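Local coordinates for D-2-hydroxyacid dehydrogensase protein (Ketogulonicigenium vulgare, PDB 4LSW) that probably interconverts D-2-hydroxyacids and 2-oxoacids with a nicotinamide adenine dinucleotide cofactor, at residues 99-104 against 283-289; 153-158 against 179-185; 188-192 against 211-215; 206-210 against 234-238; 217-223 against 250-254. One frame throughout, in Å; residues are numbered along the deposited sequence.

Interaction 1: residues 99-104 against 283-289; sequences VLTGDV and ASGTIET
Asp-103, in the first turn of helix 101-116, reaches across to two threonines at the start of helix 287-306. Asp-103 CB lies beside the Thr-289 hydroxyl and 3.8 Å from Ala-283 O. CG stands anti to the carbonyl carbon (chi1 -83°), a setting that brings the carboxylate up to both threonines. Asp-103 OD1 rests against the methyl Thr-286 CG2 at 3.6 Å, whereas OD2 is gripped by two short hydrogen bonds. Thr-289 OG1 donates to Asp-103 OD2 over 2.5 Å, at the anti lone pair. Thr-286 OG1 donates to Asp-103 OD2 over 2.6 Å, but from above the carboxylate plane, 57° out of it. As the N-cap of its helix, Thr-286 OG1 also accepts from Thr-289 N at 3.1 Å, so a single hydroxyl ties the helix start to the aspartate. Apolar packing completes the contact: Thr-289 CG2 touches Leu-100 CB at 3.7 Å, and Val-104 CG1 meets Ala-283 CB at 3.9 Å. The two helix starts lie where the chain passes between its two sheet-bearing domains, an arrangement consistent with the interdomain hinge of D-2-hydroxyacid dehydrogenases, where two such helices link the domains.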
# COMPACT_ATOMS: atom_id res chain seq x y z
N VAL A 99 -5.33 -5.24 -8.84
CA VAL A 99 -4.92 -4.37 -9.93
C VAL A 99 -3.67 -3.53 -9.65
O VAL A 99 -3.09 -2.98 -10.59
CB VAL A 99 -6.07 -3.46 -10.38
CG1 VAL A 99 -7.16 -4.28 -11.03
CG2 VAL A 99 -6.62 -2.70 -9.19
N LEU A 100 -3.24 -3.45 -8.39
CA LEU A 100 -2.08 -2.64 -8.02
C LEU A 100 -0.80 -3.45 -7.74
O LEU A 100 0.27 -2.88 -7.50
CB LEU A 100 -2.38 -1.73 -6.82
CG LEU A 100 -2.85 -2.26 -5.46
CD1 LEU A 100 -1.94 -3.30 -4.84
CD2 LEU A 100 -2.99 -1.10 -4.49
N THR A 101 -0.95 -4.77 -7.73
CA THR A 101 0.08 -5.67 -7.21
C THR A 101 1.41 -5.54 -7.95
O THR A 101 2.46 -5.36 -7.33
CB THR A 101 -0.40 -7.13 -7.23
OG1 THR A 101 -1.57 -7.25 -6.40
CG2 THR A 101 0.68 -8.07 -6.72
N GLY A 102 1.36 -5.57 -9.27
CA GLY A 102 2.57 -5.56 -10.08
C GLY A 102 3.32 -4.25 -9.97
O GLY A 102 4.54 -4.25 -9.88
N ASP A 103 2.60 -3.14 -9.96
CA ASP A 103 3.26 -1.84 -9.88
C ASP A 103 3.89 -1.61 -8.51
O ASP A 103 4.97 -1.04 -8.41
CB ASP A 103 2.31 -0.72 -10.29
CG ASP A 103 2.25 -0.53 -11.80
OD1 ASP A 103 3.31 -0.69 -12.44
OD2 ASP A 103 1.17 -0.23 -12.34
N VAL A 104 3.25 -2.12 -7.46
CA VAL A 104 3.83 -1.99 -6.13
C VAL A 104 5.13 -2.79 -6.06
O VAL A 104 6.15 -2.29 -5.59
CB VAL A 104 2.84 -2.46 -5.03
CG1 VAL A 104 3.54 -2.52 -3.68
CG2 VAL A 104 1.64 -1.51 -4.96
N ALA A 283 3.95 3.66 -4.63
CA ALA A 283 4.11 2.30 -5.18
C ALA A 283 3.01 1.89 -6.16
O ALA A 283 3.28 1.21 -7.15
CB ALA A 283 4.24 1.27 -4.07
N SER A 284 1.77 2.32 -5.91
CA SER A 284 0.68 2.01 -6.83
C SER A 284 0.42 3.17 -7.80
O SER A 284 -0.55 3.14 -8.56
CB SER A 284 -0.60 1.68 -6.07
OG SER A 284 -1.12 2.83 -5.43
N GLY A 285 1.31 4.16 -7.79
CA GLY A 285 1.11 5.39 -8.55
C GLY A 285 1.42 5.36 -10.04
O GLY A 285 2.30 6.09 -10.50
N THR A 286 0.72 4.53 -10.80
CA THR A 286 0.85 4.60 -12.25
C THR A 286 -0.50 4.93 -12.86
O THR A 286 -1.56 4.68 -12.26
CB THR A 286 1.38 3.30 -12.89
OG1 THR A 286 0.42 2.26 -12.71
CG2 THR A 286 2.71 2.90 -12.29
N ILE A 287 -0.48 5.50 -14.07
CA ILE A 287 -1.73 5.74 -14.77
C ILE A 287 -2.54 4.45 -14.94
O ILE A 287 -3.75 4.44 -14.67
CB ILE A 287 -1.50 6.43 -16.13
CG1 ILE A 287 -0.83 7.80 -15.92
CG2 ILE A 287 -2.81 6.59 -16.88
CD1 ILE A 287 -0.39 8.48 -17.20
N GLU A 288 -1.90 3.37 -15.38
CA GLU A 288 -2.64 2.14 -15.65
C GLU A 288 -3.26 1.54 -14.39
O GLU A 288 -4.41 1.11 -14.41
CB GLU A 288 -1.77 1.10 -16.36
CG GLU A 288 -2.58 -0.06 -16.92
CD GLU A 288 -1.86 -0.81 -18.03
OE1 GLU A 288 -0.68 -0.52 -18.31
OE2 GLU A 288 -2.49 -1.71 -18.63
N THR A 289 -2.51 1.52 -13.30
CA THR A 289 -3.04 0.96 -12.07
C THR A 289 -4.19 1.80 -11.52
O THR A 289 -5.24 1.26 -11.16
CB THR A 289 -1.93 0.78 -11.01
OG1 THR A 289 -1.17 -0.38 -11.35
CG2 THR A 289 -2.54 0.61 -9.62

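Interaction 2: residues 153-158 against 179-185; sequences LGRIGF and KSYAPDW
Leu-153 and Gly-154, the latter at the N-cap of helix 155-165, face two successive type I turns that share Ala-182, with Leu-153 and Lys-179 7.6 Å apart between their CA atoms. The polar link is a single hydrogen bond: Tyr-181 OH donates to Leu-153 O over 2.6 Å, in the carbonyl plane and with a C=O...donor angle of 148°. Lys-179 CB lies 3.7 Å above one face of the Tyr-181 ring. The Leu-153 branch ending in CD2 slides past the tyrosine to reach Ala-182 CB at 3.6 Å, and also touches the rim of Trp-185.

Phe-158 swings out from the helix with CG anti to the backbone N (chi1 -179°) and enters a T-shaped stack, the edge of Tyr-181 directed at its face with centroids 5.0 Å apart and planes at 70°. Phe-158 CE1 comes within 3.3 Å of Tyr-181 O. On the tryptophan side the two rings meet rim to rim, Phe-158 CD1 lying in the plane of the Trp-185 ring 3.6 Å from CZ3. An alanine in place of Phe-158 would probably leave the tyrosine edge without a face to meet and the indole rim without its neighbour, opening a gap between helix and turns.

Leu-153 N is held by Asp-175, just beyond strand 170-174. Gly-154 and Gly-157, where strand 147-151 turns into helix 155-165, are consistent with the glycine-rich GxGxxG dinucleotide-binding element of a Rossmann fold.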
# COMPACT_ATOMS: atom_id res chain seq x y z
N LEU A 153 4.60 -13.14 2.16
CA LEU A 153 4.61 -13.63 0.78
C LEU A 153 3.20 -13.87 0.26
O LEU A 153 2.85 -14.97 -0.20
CB LEU A 153 5.48 -14.88 0.65
CG LEU A 153 5.97 -15.09 -0.79
CD1 LEU A 153 7.23 -14.27 -1.06
CD2 LEU A 153 6.20 -16.57 -1.06
N GLY A 154 2.38 -12.82 0.35
CA GLY A 154 1.08 -12.79 -0.29
C GLY A 154 1.24 -12.31 -1.73
O GLY A 154 2.29 -12.50 -2.33
N ARG A 155 0.20 -11.68 -2.27
CA ARG A 155 0.22 -11.21 -3.65
C ARG A 155 1.46 -10.37 -3.95
O ARG A 155 2.19 -10.64 -4.93
CB ARG A 155 -1.03 -10.36 -3.91
CG ARG A 155 -2.35 -11.11 -3.80
CD ARG A 155 -3.51 -10.15 -3.58
NE ARG A 155 -4.80 -10.80 -3.79
CZ ARG A 155 -5.44 -11.54 -2.88
NH1 ARG A 155 -4.91 -11.73 -1.68
NH2 ARG A 155 -6.61 -12.09 -3.17
N ILE A 156 1.70 -9.37 -3.12
CA ILE A 156 2.78 -8.42 -3.38
C ILE A 156 4.13 -9.07 -3.18
O ILE A 156 5.02 -8.95 -4.03
CB ILE A 156 2.66 -7.17 -2.51
CG1 ILE A 156 1.36 -6.44 -2.85
CG2 ILE A 156 3.86 -6.25 -2.75
CD1 ILE A 156 1.11 -5.21 -2.04
N GLY A 157 4.30 -9.77 -2.07
CA GLY A 157 5.57 -10.40 -1.78
C GLY A 157 5.95 -11.41 -2.84
O GLY A 157 7.11 -11.50 -3.22
N PHE A 158 4.97 -12.17 -3.32
CA PHE A 158 5.21 -13.11 -4.40
C PHE A 158 5.71 -12.41 -5.64
O PHE A 158 6.69 -12.84 -6.24
CB PHE A 158 3.93 -13.89 -4.72
CG PHE A 158 4.11 -14.90 -5.80
CD1 PHE A 158 4.97 -15.97 -5.62
CD2 PHE A 158 3.40 -14.80 -6.98
CE1 PHE A 158 5.13 -16.93 -6.62
CE2 PHE A 158 3.55 -15.75 -7.99
CZ PHE A 158 4.42 -16.81 -7.80
N LYS A 179 4.13 -21.27 1.64
CA LYS A 179 3.19 -21.08 0.54
C LYS A 179 3.44 -22.11 -0.56
O LYS A 179 4.59 -22.40 -0.91
CB LYS A 179 3.35 -19.67 -0.02
CG LYS A 179 3.08 -18.57 1.00
CD LYS A 179 1.63 -18.59 1.47
CE LYS A 179 1.34 -17.50 2.49
NZ LYS A 179 -0.09 -17.52 2.97
N SER A 180 2.35 -22.64 -1.12
CA SER A 180 2.47 -23.69 -2.13
C SER A 180 3.15 -23.18 -3.39
O SER A 180 3.75 -23.94 -4.15
CB SER A 180 1.10 -24.27 -2.47
OG SER A 180 0.24 -23.28 -3.01
N TYR A 181 3.04 -21.87 -3.60
CA TYR A 181 3.57 -21.24 -4.79
C TYR A 181 5.00 -20.75 -4.62
O TYR A 181 5.50 -20.01 -5.47
CB TYR A 181 2.65 -20.10 -5.22
CG TYR A 181 2.23 -19.12 -4.13
CD1 TYR A 181 3.08 -18.11 -3.69
CD2 TYR A 181 0.95 -19.19 -3.57
CE1 TYR A 181 2.67 -17.20 -2.72
CE2 TYR A 181 0.54 -18.29 -2.60
CZ TYR A 181 1.40 -17.30 -2.17
OH TYR A 181 0.98 -16.40 -1.22
N ALA A 182 5.67 -21.17 -3.54
CA ALA A 182 7.07 -20.80 -3.32
C ALA A 182 7.99 -22.01 -3.20
O ALA A 182 8.77 -22.10 -2.26
CB ALA A 182 7.19 -19.93 -2.08
N PRO A 183 7.93 -22.94 -4.17
CA PRO A 183 8.70 -24.16 -3.96
C PRO A 183 10.22 -23.98 -3.98
O PRO A 183 10.92 -24.82 -3.41
CB PRO A 183 8.27 -25.04 -5.14
CG PRO A 183 7.87 -24.08 -6.19
CD PRO A 183 7.22 -22.95 -5.46
N ASP A 184 10.72 -22.91 -4.59
CA ASP A 184 12.16 -22.75 -4.74
C ASP A 184 12.77 -21.70 -3.81
O ASP A 184 13.95 -21.37 -3.92
CB ASP A 184 12.50 -22.40 -6.19
CG ASP A 184 12.08 -23.48 -7.16
OD1 ASP A 184 12.32 -24.67 -6.86
OD2 ASP A 184 11.48 -23.13 -8.20
N TRP A 185 11.96 -21.20 -2.88
CA TRP A 185 12.42 -20.21 -1.92
C TRP A 185 12.31 -20.74 -0.50
O TRP A 185 11.40 -21.51 -0.17
CB TRP A 185 11.63 -18.91 -2.07
CG TRP A 185 11.63 -18.39 -3.48
CD1 TRP A 185 12.68 -18.41 -4.36
CD2 TRP A 185 10.53 -17.80 -4.17
NE1 TRP A 185 12.29 -17.86 -5.56
CE2 TRP A 185 10.98 -17.48 -5.48
CE3 TRP A 185 9.21 -17.51 -3.82
CZ2 TRP A 185 10.14 -16.89 -6.43
CZ3 TRP A 185 8.37 -16.93 -4.77
CH2 TRP A 185 8.84 -16.62 -6.06

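Interaction 3: residues 188-192 against 211-215; sequences VEDAV and TRHIV
Ala-191 and Arg-212 form the close part of this contact through their backbones. Ala-191 N donates to Arg-212 O over 2.9 Å, nearly straight at 167°, and the donor sits almost on the extension of the carbonyl bond. Ala-191 CB presses on the same oxygen at 3.3 Å and packs near His-213 CA, while Leu-151 of strand 147-151 touches both Ala-191 and His-213. Next to this buried edge stands Asp-190, the N-cap of helix 191-196, whose CB meets Arg-212 CB; its carboxylate turns away to Thr-193.

The grip on Glu-189 O is weaker. It receives two bent hydrogen bonds, from His-213 NE2 at 3.1 Å and from Arg-212 NE at 3.2 Å, both weak because the N-H points off the oxygen. The arginine starts with CG between the backbone N and the carbonyl carbon (chi1 68°), which lays CG over the centre of the imidazole, 3.8 Å above its plane, before the extended chain carries NE to Glu-189 O at the guanidinium edge. On the solvent side, the carboxylate of Glu-189 makes no salt bridge with this group: a water donates to Glu-189 OE1 and accepts from Arg-212 NH2, so opposite charges are linked through solvent.

A second water, at the helix start, donates to Arg-212 O and accepts from Val-192 N. One carbonyl therefore serves two backbone N-H groups of the first helical turn, one directly and one through water, which suggests that main-chain polarity carries much of the contact, the charged side chains adding weaker and water-mediated links.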
# COMPACT_ATOMS: atom_id res chain seq x y z
N VAL A 188 11.10 -19.33 6.27
CA VAL A 188 11.67 -19.05 7.59
C VAL A 188 10.53 -18.66 8.53
O VAL A 188 9.66 -17.87 8.17
CB VAL A 188 12.70 -17.89 7.47
CG1 VAL A 188 13.37 -17.63 8.80
CG2 VAL A 188 13.75 -18.21 6.39
N GLU A 189 10.52 -19.22 9.75
CA GLU A 189 9.39 -19.00 10.66
C GLU A 189 9.23 -17.57 11.15
O GLU A 189 8.10 -17.08 11.31
CB GLU A 189 9.49 -19.93 11.89
CG GLU A 189 9.30 -21.42 11.60
CD GLU A 189 7.84 -21.84 11.44
OE1 GLU A 189 6.94 -20.98 11.52
OE2 GLU A 189 7.63 -23.04 11.19
N ASP A 190 10.34 -16.88 11.39
CA ASP A 190 10.26 -15.60 12.06
C ASP A 190 11.10 -14.56 11.35
O ASP A 190 12.03 -14.90 10.61
CB ASP A 190 10.71 -15.71 13.51
CG ASP A 190 12.20 -15.87 13.64
OD1 ASP A 190 12.74 -16.81 13.04
OD2 ASP A 190 12.83 -15.02 14.30
N ALA A 191 10.78 -13.29 11.60
CA ALA A 191 11.44 -12.18 10.92
C ALA A 191 12.89 -11.98 11.33
O ALA A 191 13.71 -11.56 10.51
CB ALA A 191 10.65 -10.90 11.11
N VAL A 192 13.24 -12.29 12.58
CA VAL A 192 14.62 -12.13 13.02
C VAL A 192 15.56 -13.05 12.26
O VAL A 192 16.59 -12.60 11.73
CB VAL A 192 14.78 -12.35 14.54
CG1 VAL A 192 16.25 -12.39 14.92
CG2 VAL A 192 14.06 -11.26 15.29
N THR A 211 3.29 -11.26 16.05
CA THR A 211 4.43 -10.80 16.83
C THR A 211 5.80 -11.12 16.22
O THR A 211 6.67 -10.26 16.14
CB THR A 211 4.36 -11.29 18.30
OG1 THR A 211 3.10 -10.91 18.86
CG2 THR A 211 5.47 -10.68 19.12
N ARG A 212 5.96 -12.35 15.73
CA ARG A 212 7.26 -12.78 15.21
C ARG A 212 7.56 -12.18 13.84
O ARG A 212 8.64 -12.40 13.28
CB ARG A 212 7.37 -14.30 15.17
CG ARG A 212 6.46 -14.97 14.15
CD ARG A 212 6.70 -16.48 14.14
NE ARG A 212 5.70 -17.19 13.35
CZ ARG A 212 4.50 -17.56 13.80
NH1 ARG A 212 4.14 -17.28 15.05
NH2 ARG A 212 3.66 -18.21 13.01
N HIS A 213 6.60 -11.45 13.29
CA HIS A 213 6.78 -10.85 11.96
C HIS A 213 6.84 -9.32 12.02
O HIS A 213 7.01 -8.64 11.00
CB HIS A 213 5.68 -11.32 11.01
CG HIS A 213 5.70 -12.79 10.75
ND1 HIS A 213 4.58 -13.59 10.81
CD2 HIS A 213 6.73 -13.61 10.42
CE1 HIS A 213 4.92 -14.84 10.54
NE2 HIS A 213 6.21 -14.88 10.30
N ILE A 214 6.69 -8.77 13.22
CA ILE A 214 6.82 -7.33 13.41
C ILE A 214 8.29 -6.89 13.28
O ILE A 214 9.20 -7.57 13.78
CB ILE A 214 6.28 -6.94 14.80
CG1 ILE A 214 4.78 -7.26 14.89
CG2 ILE A 214 6.57 -5.48 15.11
CD1 ILE A 214 4.22 -7.19 16.31
N VAL A 215 8.52 -5.77 12.59
CA VAL A 215 9.88 -5.27 12.38
C VAL A 215 10.27 -4.29 13.47
O VAL A 215 10.02 -3.09 13.37
CB VAL A 215 10.05 -4.61 10.99
CG1 VAL A 215 11.50 -4.19 10.77
CG2 VAL A 215 9.60 -5.57 9.91
O HOH W 1 5.46 -18.69 10.76
O HOH W 2 10.96 -11.86 14.77

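Interaction 4: residues 206-210 against 234-238; sequences AASAA and RASNI
Asn-237 spans the backbone on both sides of Ser-208 with its amide. Its ND2 donates to Ala-207 O over 2.9 Å with an N-H...O angle of 158°, the acceptor lying close to the amide plane, and its OD1 accepts from Ala-209 N over 2.9 Å at 170°, the donor tilted somewhat out of the carbonyl plane. Using both ends of the amide leaves little freedom to flip it. Ala-209 CB closes on Asn-237 OD1 at 3.4 Å.

Beside the asparagine, Arg-234 bends at chi3 (62°) and spreads its guanidinium flat along the same strip of backbone: Ala-207 CA lies 3.3 Å above one face, toward the rim, with Ala-206 C next to it. Ser-208 OG lies at the guanidinium edge, in plane, 3.2 Å from Arg-234 NH1.

Both segments are loops that follow neighbouring parallel strands, 200-203 and 228-231, at the end of the sheet where Rossmann-type folds place cofactor and substrate.

Further out, Asn-237 is positioned by a tight turn in which Ile-238 N donates to Ala-235 O at 3.1 Å, and by backbone bonding to Val-215. Leu-205 touches the asparagine side chain, and Ala-209 packs on Ile-214. Behind them the Ile-238 side chain is buried against Val-215 and against Leu-229 and Asn-231 of strand 228-231.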
# COMPACT_ATOMS: atom_id res chain seq x y z
N ALA A 206 0.66 -7.48 4.28
CA ALA A 206 -0.61 -6.88 3.87
C ALA A 206 -1.47 -6.47 5.06
O ALA A 206 -2.23 -5.50 4.99
CB ALA A 206 -1.37 -7.82 2.95
N ALA A 207 -1.35 -7.20 6.16
CA ALA A 207 -2.12 -6.90 7.37
C ALA A 207 -1.20 -6.57 8.54
O ALA A 207 0.02 -6.58 8.40
CB ALA A 207 -3.03 -8.06 7.72
N SER A 208 -1.80 -6.27 9.69
CA SER A 208 -1.05 -6.06 10.92
C SER A 208 -0.33 -7.36 11.27
O SER A 208 -0.96 -8.40 11.43
CB SER A 208 -1.98 -5.64 12.05
OG SER A 208 -2.92 -4.69 11.61
N ALA A 209 0.99 -7.29 11.38
CA ALA A 209 1.82 -8.48 11.55
C ALA A 209 1.55 -9.23 12.85
O ALA A 209 1.11 -8.65 13.84
CB ALA A 209 3.30 -8.11 11.46
N ALA A 210 1.79 -10.54 12.83
CA ALA A 210 1.86 -11.32 14.06
C ALA A 210 3.17 -10.97 14.75
O ALA A 210 4.08 -10.43 14.12
CB ALA A 210 1.79 -12.82 13.76
N ARG A 234 2.33 -1.31 4.98
CA ARG A 234 1.91 -0.33 5.99
C ARG A 234 2.99 0.11 6.99
O ARG A 234 3.89 -0.65 7.33
CB ARG A 234 0.67 -0.82 6.74
CG ARG A 234 0.88 -2.14 7.45
CD ARG A 234 -0.42 -2.62 8.08
NE ARG A 234 -1.45 -2.87 7.08
CZ ARG A 234 -2.64 -3.42 7.35
NH1 ARG A 234 -2.93 -3.79 8.59
NH2 ARG A 234 -3.52 -3.62 6.38
N ALA A 235 2.89 1.36 7.44
CA ALA A 235 3.88 1.93 8.35
C ALA A 235 3.85 1.26 9.72
O ALA A 235 4.90 1.14 10.37
CB ALA A 235 3.67 3.43 8.49
N SER A 236 2.68 0.81 10.15
CA SER A 236 2.49 0.28 11.51
C SER A 236 3.32 -0.97 11.82
O SER A 236 3.52 -1.32 12.99
CB SER A 236 1.01 0.00 11.80
OG SER A 236 0.48 -0.95 10.89
N ASN A 237 3.80 -1.64 10.78
CA ASN A 237 4.55 -2.86 10.99
C ASN A 237 6.04 -2.66 11.19
O ASN A 237 6.79 -3.62 11.39
CB ASN A 237 4.29 -3.84 9.85
CG ASN A 237 3.00 -4.59 10.03
OD1 ASN A 237 2.56 -4.83 11.16
ND2 ASN A 237 2.37 -4.97 8.93
N ILE A 238 6.48 -1.40 11.17
CA ILE A 238 7.86 -1.06 11.50
C ILE A 238 7.92 -0.09 12.68
O ILE A 238 7.19 0.90 12.72
CB ILE A 238 8.61 -0.50 10.29
CG1 ILE A 238 8.60 -1.52 9.16
CG2 ILE A 238 10.04 -0.13 10.66
CD1 ILE A 238 9.32 -1.07 7.91

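Interaction 5: residues 217-223 against 250-254; sequences RDVIEAL and GRLGS
Arg-217 and Arg-251 are brought face to face by bends at chi3, -92° in the first and -73° in the second, while Glu-221 extends beyond CG to put its carboxylate beside both. In the Rossmann-type domain this joins helix 217-223 to the turn between helix 240-249 and strand 254-257. The guanidinium groups stack almost flat, centres 3.9 Å apart and planes at 18°, with Arg-251 NH2 over the centre of Arg-217. Two positive groups this close are presumably tolerated because Glu-221 OE2 serves both: it forms a salt bridge to Arg-217 NH1 at 3.0 Å and another to Arg-251 NH2 at 2.7 Å, the latter a weak hydrogen bond by its angle. Asp-249 adds a further salt bridge to Arg-251 NH1. A methionine in place of Arg-251 would probably leave Arg-217 without its stacking partner, and Glu-221 and Asp-249 each without one positive mate.

Below the charges the contact is apolar. Leu-252, its CG anti to the backbone N, sends CD1 to Leu-223 CG at 3.6 Å and lays CB against Ile-220 CG2 at 3.9 Å; both leucines also touch Leu-229 of strand 228-231. A water bridges the two segments, donating to two backbone oxygens, Glu-221 O at 2.8 Å and Arg-251 O at 2.7 Å.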
# COMPACT_ATOMS: atom_id res chain seq x y z
N ARG A 217 13.44 -3.57 16.83
CA ARG A 217 14.89 -3.50 17.02
C ARG A 217 15.60 -4.82 16.70
O ARG A 217 16.64 -4.81 16.05
CB ARG A 217 15.24 -3.07 18.45
CG ARG A 217 16.74 -3.11 18.75
CD ARG A 217 17.07 -2.62 20.17
NE ARG A 217 17.38 -1.19 20.21
CZ ARG A 217 18.58 -0.69 20.47
NH1 ARG A 217 19.61 -1.49 20.72
NH2 ARG A 217 18.76 0.62 20.49
N ASP A 218 15.06 -5.95 17.15
CA ASP A 218 15.75 -7.22 16.93
C ASP A 218 15.84 -7.59 15.44
O ASP A 218 16.88 -8.05 14.98
CB ASP A 218 15.11 -8.36 17.74
CG ASP A 218 15.37 -8.23 19.23
OD1 ASP A 218 16.36 -7.58 19.61
OD2 ASP A 218 14.58 -8.80 20.01
N VAL A 219 14.75 -7.37 14.70
CA VAL A 219 14.76 -7.67 13.27
C VAL A 219 15.73 -6.73 12.56
O VAL A 219 16.53 -7.15 11.73
CB VAL A 219 13.37 -7.52 12.66
CG1 VAL A 219 13.43 -7.67 11.13
CG2 VAL A 219 12.44 -8.56 13.26
N ILE A 220 15.65 -5.45 12.91
CA ILE A 220 16.50 -4.43 12.30
C ILE A 220 17.97 -4.72 12.56
O ILE A 220 18.82 -4.60 11.67
CB ILE A 220 16.09 -3.03 12.78
CG1 ILE A 220 14.68 -2.70 12.26
CG2 ILE A 220 17.11 -2.00 12.32
CD1 ILE A 220 14.03 -1.51 12.95
N GLU A 221 18.29 -5.12 13.79
CA GLU A 221 19.68 -5.40 14.14
C GLU A 221 20.20 -6.64 13.43
O GLU A 221 21.35 -6.70 13.03
CB GLU A 221 19.83 -5.54 15.67
CG GLU A 221 19.72 -4.21 16.36
CD GLU A 221 20.18 -4.23 17.79
OE1 GLU A 221 20.32 -5.32 18.39
OE2 GLU A 221 20.41 -3.12 18.32
N ALA A 222 19.33 -7.63 13.28
CA ALA A 222 19.68 -8.83 12.54
C ALA A 222 19.91 -8.55 11.05
O ALA A 222 20.75 -9.20 10.42
CB ALA A 222 18.62 -9.92 12.75
N LEU A 223 19.17 -7.60 10.50
CA LEU A 223 19.35 -7.19 9.12
C LEU A 223 20.77 -6.63 8.95
O LEU A 223 21.45 -6.95 7.97
CB LEU A 223 18.28 -6.18 8.71
CG LEU A 223 18.25 -5.72 7.25
CD1 LEU A 223 18.37 -6.93 6.33
CD2 LEU A 223 16.98 -4.94 7.01
N GLY A 250 24.42 3.13 12.62
CA GLY A 250 25.09 2.22 11.72
C GLY A 250 24.76 0.75 11.97
O GLY A 250 25.35 -0.13 11.34
N ARG A 251 23.83 0.49 12.88
CA ARG A 251 23.37 -0.88 13.12
C ARG A 251 22.55 -1.44 11.95
O ARG A 251 22.47 -2.65 11.76
CB ARG A 251 22.58 -0.97 14.43
CG ARG A 251 23.44 -0.91 15.69
CD ARG A 251 22.61 -1.00 16.97
NE ARG A 251 21.87 0.24 17.22
CZ ARG A 251 20.55 0.34 17.28
NH1 ARG A 251 19.99 1.53 17.49
NH2 ARG A 251 19.77 -0.72 17.15
N LEU A 252 21.94 -0.54 11.18
CA LEU A 252 21.30 -0.90 9.91
C LEU A 252 21.99 -0.09 8.83
O LEU A 252 22.21 1.11 9.00
CB LEU A 252 19.81 -0.56 9.91
CG LEU A 252 19.12 -0.87 8.57
CD1 LEU A 252 19.23 -2.36 8.23
CD2 LEU A 252 17.68 -0.44 8.62
N GLY A 253 22.30 -0.74 7.72
CA GLY A 253 23.02 -0.09 6.64
C GLY A 253 22.26 1.00 5.91
O GLY A 253 22.80 2.09 5.70
N SER A 254 21.02 0.70 5.52
CA SER A 254 20.23 1.66 4.75
C SER A 254 18.77 1.25 4.72
O SER A 254 18.42 0.13 5.09
CB SER A 254 20.77 1.79 3.32
OG SER A 254 20.66 0.56 2.62
O HOH W 3 23.12 -4.57 13.61

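Interaction 1 lies at the passage between the two domains, and the other four belong to the parallel-sheet domain. It meets interaction 2 where helix 101-116 packs on helix 155-165, through Val-104 and Ile-156. Interactions 3, 4 and 5 share neighbouring loops and helices: Val-215 N probably bonds to Asn-237 O, and Val-219 packs on Ala-191. Interaction 4 is the surface contact, whereas the rest are partly buried. Their chemistry differs accordingly: threonine-carboxylate bonds at the hinge, aromatic stacking beside the glycine-rich turn, backbone and water bonds in interaction 3, an amide clasp in interaction 4, and charges above leucine packing in interaction 5.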